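Putative phosphatase (Bacteroides thetaiotaomicron, PDB 3KYA) is a putative phosphatase that binds zinc ions and joins an IPT/TIG domain to a probable beta-propeller, its substrate not established. Local coordinates at residues Y325-S337 against T367-F379. Sequence-based numbering, arbitrary orientation.
Sequences YFGVINNHYFMRS and TEARMNNPCQGVF
Buried packing joins two adjacent four-stranded antiparallel sheets, consistent with neighbouring blades of a beta-propeller, where His332 in the turn that follows strand 325-328 meets Asn373 in the loop before strand 374-379. His332 ND1 accepts a hydrogen bond from Asn373 N at 3.0 Å, and the donor lies in the ring plane. CG lies beside the backbone N (chi1 -38°), which helps turn the ND1 edge of the ring to the Asn373 backbone. The adjoining CE1 comes 3.3 Å from Asn373 ND2, one of whose N-H groups is bonded to Asn372 OD1. A leucine in place of His332 would probably leave Asn373 N without its acceptor and the loop less firmly fixed. One water bridges His332 O and Met371 N. Nearby, Asn373 CA points its hydrogen almost straight at Ile329 O. Past the turn, Phe334 CE1 packs on Pro374 CB at 3.6 Å. Selenomethionine Met371 lays SE at the edge of the Phe334 ring, 3.7 Å from CD1, a Met-aromatic contact. Farther along, the Tyr325 and Phe379 rings meet obliquely, their planes 40° apart. The N-to-C directions of segments 333-337 and 374-379 differ by 49°. Strand 391-397 backs Met371 and Pro374 through Phe395, while Ile329 and Cys375 rest on Arg143 of strand 141-147.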
loop_
_atom_site.group_PDB
_atom_site.type_symbol
_atom_site.label_atom_id
_atom_site.label_comp_id
_atom_site.label_asym_id
_atom_site.label_seq_id
_atom_site.Cartn_x
_atom_site.Cartn_y
_atom_site.Cartn_z
ATOM N N TYR A 325 -7.313 21.026 -0.296
ATOM C CA TYR A 325 -6.896 20.627 -1.626
ATOM C C TYR A 325 -7.711 21.432 -2.644
ATOM O O TYR A 325 -8.919 21.611 -2.479
ATOM C CB TYR A 325 -7.099 19.128 -1.888
ATOM C CG TYR A 325 -6.308 18.179 -1.016
ATOM C CD1 TYR A 325 -5.060 18.524 -0.504
ATOM C CD2 TYR A 325 -6.759 16.890 -0.792
ATOM C CE1 TYR A 325 -4.334 17.636 0.259
ATOM C CE2 TYR A 325 -6.029 15.992 -0.029
ATOM C CZ TYR A 325 -4.822 16.365 0.490
ATOM O OH TYR A 325 -4.112 15.468 1.253
ATOM N N PHE A 326 -7.050 21.940 -3.680
ATOM C CA PHE A 326 -7.735 22.642 -4.754
ATOM C C PHE A 326 -7.735 21.704 -5.960
ATOM O O PHE A 326 -6.670 21.399 -6.512
ATOM C CB PHE A 326 -7.066 23.977 -5.130
ATOM C CG PHE A 326 -6.903 24.949 -3.985
ATOM C CD1 PHE A 326 -7.768 24.953 -2.908
ATOM C CD2 PHE A 326 -5.938 25.926 -4.042
ATOM C CE1 PHE A 326 -7.625 25.883 -1.876
ATOM C CE2 PHE A 326 -5.806 26.861 -3.011
ATOM C CZ PHE A 326 -6.648 26.823 -1.933
ATOM N N GLY A 327 -8.918 21.240 -6.360
ATOM C CA GLY A 327 -9.051 20.326 -7.491
ATOM C C GLY A 327 -9.225 21.089 -8.790
ATOM O O GLY A 327 -10.285 21.688 -9.015
ATOM N N VAL A 328 -8.195 21.065 -9.636
ATOM C CA VAL A 328 -8.200 21.784 -10.919
ATOM C C VAL A 328 -8.838 20.867 -11.962
ATOM O O VAL A 328 -8.189 20.035 -12.584
ATOM C CB VAL A 328 -6.785 22.271 -11.316
ATOM C CG1 VAL A 328 -6.857 23.193 -12.521
ATOM C CG2 VAL A 328 -6.132 23.015 -10.157
ATOM N N ILE A 329 -10.158 21.011 -12.084
ATOM C CA ILE A 329 -11.003 20.206 -12.959
ATOM C C ILE A 329 -10.540 20.159 -14.413
ATOM O O ILE A 329 -10.443 19.079 -15.006
ATOM C CB ILE A 329 -12.461 20.771 -12.930
ATOM C CG1 ILE A 329 -13.054 20.689 -11.521
ATOM C CG2 ILE A 329 -13.360 20.046 -13.937
ATOM C CD1 ILE A 329 -14.319 21.584 -11.353
ATOM N N ASN A 330 -10.226 21.323 -14.975
ATOM C CA ASN A 330 -9.865 21.397 -16.389
ATOM C C ASN A 330 -8.385 21.161 -16.720
ATOM O O ASN A 330 -8.039 21.067 -17.893
ATOM C CB ASN A 330 -10.340 22.733 -17.007
ATOM C CG ASN A 330 -9.600 23.962 -16.471
ATOM O OD1 ASN A 330 -9.052 23.963 -15.377
ATOM N ND2 ASN A 330 -9.638 25.042 -17.245
ATOM N N ASN A 331 -7.526 21.038 -15.709
ATOM C CA ASN A 331 -6.095 20.824 -15.957
ATOM C C ASN A 331 -5.467 19.597 -15.277
ATOM O O ASN A 331 -4.250 19.409 -15.297
ATOM C CB ASN A 331 -5.334 22.132 -15.714
ATOM C CG ASN A 331 -5.550 23.131 -16.849
ATOM O OD1 ASN A 331 -5.209 22.850 -18.007
ATOM N ND2 ASN A 331 -6.088 24.299 -16.525
ATOM N N HIS A 332 -6.327 18.771 -14.685
ATOM C CA HIS A 332 -5.998 17.417 -14.235
ATOM C C HIS A 332 -5.008 17.225 -13.083
ATOM O O HIS A 332 -4.215 16.291 -13.090
ATOM C CB HIS A 332 -5.573 16.613 -15.487
ATOM C CG HIS A 332 -6.390 16.949 -16.697
ATOM N ND1 HIS A 332 -7.741 16.676 -16.779
ATOM C CD2 HIS A 332 -6.063 17.589 -17.845
ATOM C CE1 HIS A 332 -8.209 17.131 -17.930
ATOM N NE2 HIS A 332 -7.210 17.684 -18.598
ATOM N N TYR A 333 -5.109 18.073 -12.062
ATOM C CA TYR A 333 -4.297 17.924 -10.852
ATOM C C TYR A 333 -4.929 18.614 -9.634
ATOM O O TYR A 333 -5.887 19.376 -9.768
ATOM C CB TYR A 333 -2.849 18.433 -11.078
ATOM C CG TYR A 333 -2.689 19.947 -11.226
ATOM C CD1 TYR A 333 -3.191 20.620 -12.331
ATOM C CD2 TYR A 333 -1.993 20.692 -10.279
ATOM C CE1 TYR A 333 -3.033 22.006 -12.471
ATOM C CE2 TYR A 333 -1.835 22.072 -10.410
ATOM C CZ TYR A 333 -2.350 22.720 -11.513
ATOM O OH TYR A 333 -2.192 24.085 -11.647
ATOM N N PHE A 334 -4.396 18.294 -8.454
ATOM C CA PHE A 334 -4.745 18.933 -7.193
ATOM C C PHE A 334 -3.535 19.681 -6.627
ATOM O O PHE A 334 -2.381 19.194 -6.709
ATOM C CB PHE A 334 -5.189 17.923 -6.092
ATOM C CG PHE A 334 -6.567 17.356 -6.263
ATOM C CD1 PHE A 334 -6.772 16.219 -7.023
ATOM C CD2 PHE A 334 -7.657 17.917 -5.591
ATOM C CE1 PHE A 334 -8.060 15.695 -7.183
ATOM C CE2 PHE A 334 -8.929 17.401 -5.755
ATOM C CZ PHE A 334 -9.121 16.281 -6.541
HETATM N N MSE A 335 -3.809 20.851 -6.061
HETATM C CA MSE A 335 -2.838 21.629 -5.322
HETATM C C MSE A 335 -3.221 21.531 -3.838
HETATM O O MSE A 335 -4.365 21.187 -3.503
HETATM C CB MSE A 335 -2.824 23.088 -5.783
HETATM C CG MSE A 335 -2.531 23.282 -7.269
HETATM SE SE MSE A 335 -2.372 25.151 -7.766
HETATM C CE MSE A 335 -0.628 25.489 -6.992
ATOM N N ARG A 336 -2.260 21.802 -2.962
ATOM C CA ARG A 336 -2.471 21.786 -1.530
ATOM C C ARG A 336 -2.133 23.152 -0.967
ATOM O O ARG A 336 -1.140 23.765 -1.360
ATOM C CB ARG A 336 -1.620 20.725 -0.858
ATOM C CG ARG A 336 -1.845 20.538 0.649
ATOM C CD ARG A 336 -0.917 19.426 1.158
ATOM N NE ARG A 336 -1.094 19.046 2.565
ATOM C CZ ARG A 336 -0.709 19.787 3.598
ATOM N NH1 ARG A 336 -0.170 20.977 3.399
ATOM N NH2 ARG A 336 -0.884 19.358 4.836
ATOM N N SER A 337 -2.958 23.608 -0.029
ATOM C CA SER A 337 -2.760 24.885 0.633
ATOM C C SER A 337 -2.827 24.735 2.162
ATOM O O SER A 337 -3.791 24.161 2.686
ATOM C CB SER A 337 -3.831 25.860 0.124
ATOM O OG SER A 337 -3.793 27.103 0.782
ATOM N N THR A 367 3.174 14.226 -8.138
ATOM C CA THR A 367 3.010 14.728 -9.508
ATOM C C THR A 367 3.306 13.698 -10.613
ATOM O O THR A 367 3.297 14.044 -11.799
ATOM C CB THR A 367 3.799 16.041 -9.706
ATOM O OG1 THR A 367 5.179 15.809 -9.416
ATOM C CG2 THR A 367 3.237 17.127 -8.772
ATOM N N GLU A 368 3.598 12.454 -10.225
ATOM C CA GLU A 368 3.770 11.359 -11.183
ATOM C C GLU A 368 2.421 10.658 -11.425
ATOM O O GLU A 368 2.272 9.902 -12.381
ATOM C CB GLU A 368 4.813 10.350 -10.695
ATOM C CG GLU A 368 6.227 10.915 -10.589
ATOM C CD GLU A 368 6.778 11.383 -11.926
ATOM O OE1 GLU A 368 6.350 10.857 -12.974
ATOM O OE2 GLU A 368 7.653 12.274 -11.928
ATOM N N ALA A 369 1.444 10.901 -10.548
ATOM C CA ALA A 369 0.107 10.335 -10.709
ATOM C C ALA A 369 -0.559 11.064 -11.879
ATOM O O ALA A 369 -0.182 12.202 -12.228
ATOM C CB ALA A 369 -0.734 10.478 -9.412
ATOM N N ARG A 370 -1.520 10.401 -12.507
ATOM C CA ARG A 370 -2.278 10.988 -13.585
ATOM C C ARG A 370 -3.769 10.767 -13.348
ATOM O O ARG A 370 -4.178 9.704 -12.890
ATOM C CB ARG A 370 -1.845 10.390 -14.926
ATOM C CG ARG A 370 -0.406 10.744 -15.310
ATOM C CD ARG A 370 -0.272 12.213 -15.704
ATOM N NE ARG A 370 1.104 12.574 -16.076
ATOM C CZ ARG A 370 2.047 13.004 -15.235
ATOM N NH1 ARG A 370 1.817 13.140 -13.936
ATOM N NH2 ARG A 370 3.248 13.306 -15.704
HETATM N N MSE A 371 -4.550 11.796 -13.663
HETATM C CA MSE A 371 -6.001 11.781 -13.528
HETATM C C MSE A 371 -6.598 12.550 -14.718
HETATM O O MSE A 371 -5.867 13.109 -15.540
HETATM C CB MSE A 371 -6.405 12.378 -12.183
HETATM C CG MSE A 371 -5.868 13.788 -11.955
HETATM SE SE MSE A 371 -6.013 14.422 -10.116
HETATM C CE MSE A 371 -4.768 13.281 -9.178
ATOM N N ASN A 372 -7.923 12.576 -14.832
ATOM C CA ASN A 372 -8.548 13.195 -15.983
ATOM C C ASN A 372 -9.909 13.786 -15.598
ATOM O O ASN A 372 -10.903 13.066 -15.504
ATOM C CB ASN A 372 -8.663 12.155 -17.099
ATOM C CG ASN A 372 -8.996 12.761 -18.435
ATOM O OD1 ASN A 372 -9.404 13.916 -18.523
ATOM N ND2 ASN A 372 -8.820 11.979 -19.498
ATOM N N ASN A 373 -9.919 15.109 -15.423
ATOM C CA ASN A 373 -11.112 15.857 -14.984
ATOM C C ASN A 373 -11.511 15.449 -13.564
ATOM O O ASN A 373 -12.590 14.860 -13.354
ATOM C CB ASN A 373 -12.328 15.715 -15.933
ATOM C CG ASN A 373 -12.217 16.558 -17.191
ATOM O OD1 ASN A 373 -12.949 17.536 -17.357
ATOM N ND2 ASN A 373 -11.322 16.179 -18.082
ATOM N N PRO A 374 -10.645 15.735 -12.571
ATOM C CA PRO A 374 -10.974 15.411 -11.180
ATOM C C PRO A 374 -12.100 16.318 -10.681
ATOM O O PRO A 374 -12.021 17.552 -10.838
ATOM C CB PRO A 374 -9.680 15.704 -10.425
ATOM C CG PRO A 374 -8.987 16.746 -11.255
ATOM C CD PRO A 374 -9.348 16.437 -12.679
ATOM N N CYS A 375 -13.140 15.710 -10.117
ATOM C CA CYS A 375 -14.305 16.456 -9.638
ATOM C C CYS A 375 -14.437 16.375 -8.105
ATOM O O CYS A 375 -13.430 16.507 -7.404
ATOM C CB CYS A 375 -15.561 16.030 -10.425
ATOM S SG CYS A 375 -15.491 16.504 -12.205
ATOM N N GLN A 376 -15.632 16.121 -7.578
ATOM C CA GLN A 376 -15.850 16.261 -6.144
ATOM C C GLN A 376 -15.028 15.302 -5.297
ATOM O O GLN A 376 -14.866 14.138 -5.647
ATOM C CB GLN A 376 -17.337 16.105 -5.799
ATOM C CG GLN A 376 -17.692 16.630 -4.402
ATOM C CD GLN A 376 -19.186 16.812 -4.208
ATOM O OE1 GLN A 376 -19.985 16.235 -4.942
ATOM N NE2 GLN A 376 -19.569 17.623 -3.212
ATOM N N GLY A 377 -14.553 15.808 -4.164
ATOM C CA GLY A 377 -13.749 15.042 -3.235
ATOM C C GLY A 377 -14.222 15.189 -1.806
ATOM O O GLY A 377 -14.833 16.191 -1.450
ATOM N N VAL A 378 -13.906 14.190 -0.988
ATOM C CA VAL A 378 -14.277 14.174 0.414
ATOM C C VAL A 378 -13.174 13.575 1.276
ATOM O O VAL A 378 -12.405 12.734 0.819
ATOM C CB VAL A 378 -15.580 13.359 0.627
ATOM C CG1 VAL A 378 -16.720 14.016 -0.123
ATOM C CG2 VAL A 378 -15.397 11.905 0.178
ATOM N N PHE A 379 -13.079 14.040 2.518
ATOM C CA PHE A 379 -12.135 13.470 3.477
ATOM C C PHE A 379 -12.823 12.380 4.297
ATOM O O PHE A 379 -13.955 12.553 4.740
ATOM C CB PHE A 379 -11.539 14.548 4.376
ATOM C CG PHE A 379 -10.627 15.476 3.656
ATOM C CD1 PHE A 379 -9.281 15.159 3.497
ATOM C CD2 PHE A 379 -11.095 16.663 3.125
ATOM C CE1 PHE A 379 -8.423 16.001 2.821
ATOM C CE2 PHE A 379 -10.229 17.518 2.448
ATOM C CZ PHE A 379 -8.891 17.179 2.295
HETATM O O HOH W 1 -2.935 14.258 -14.253
#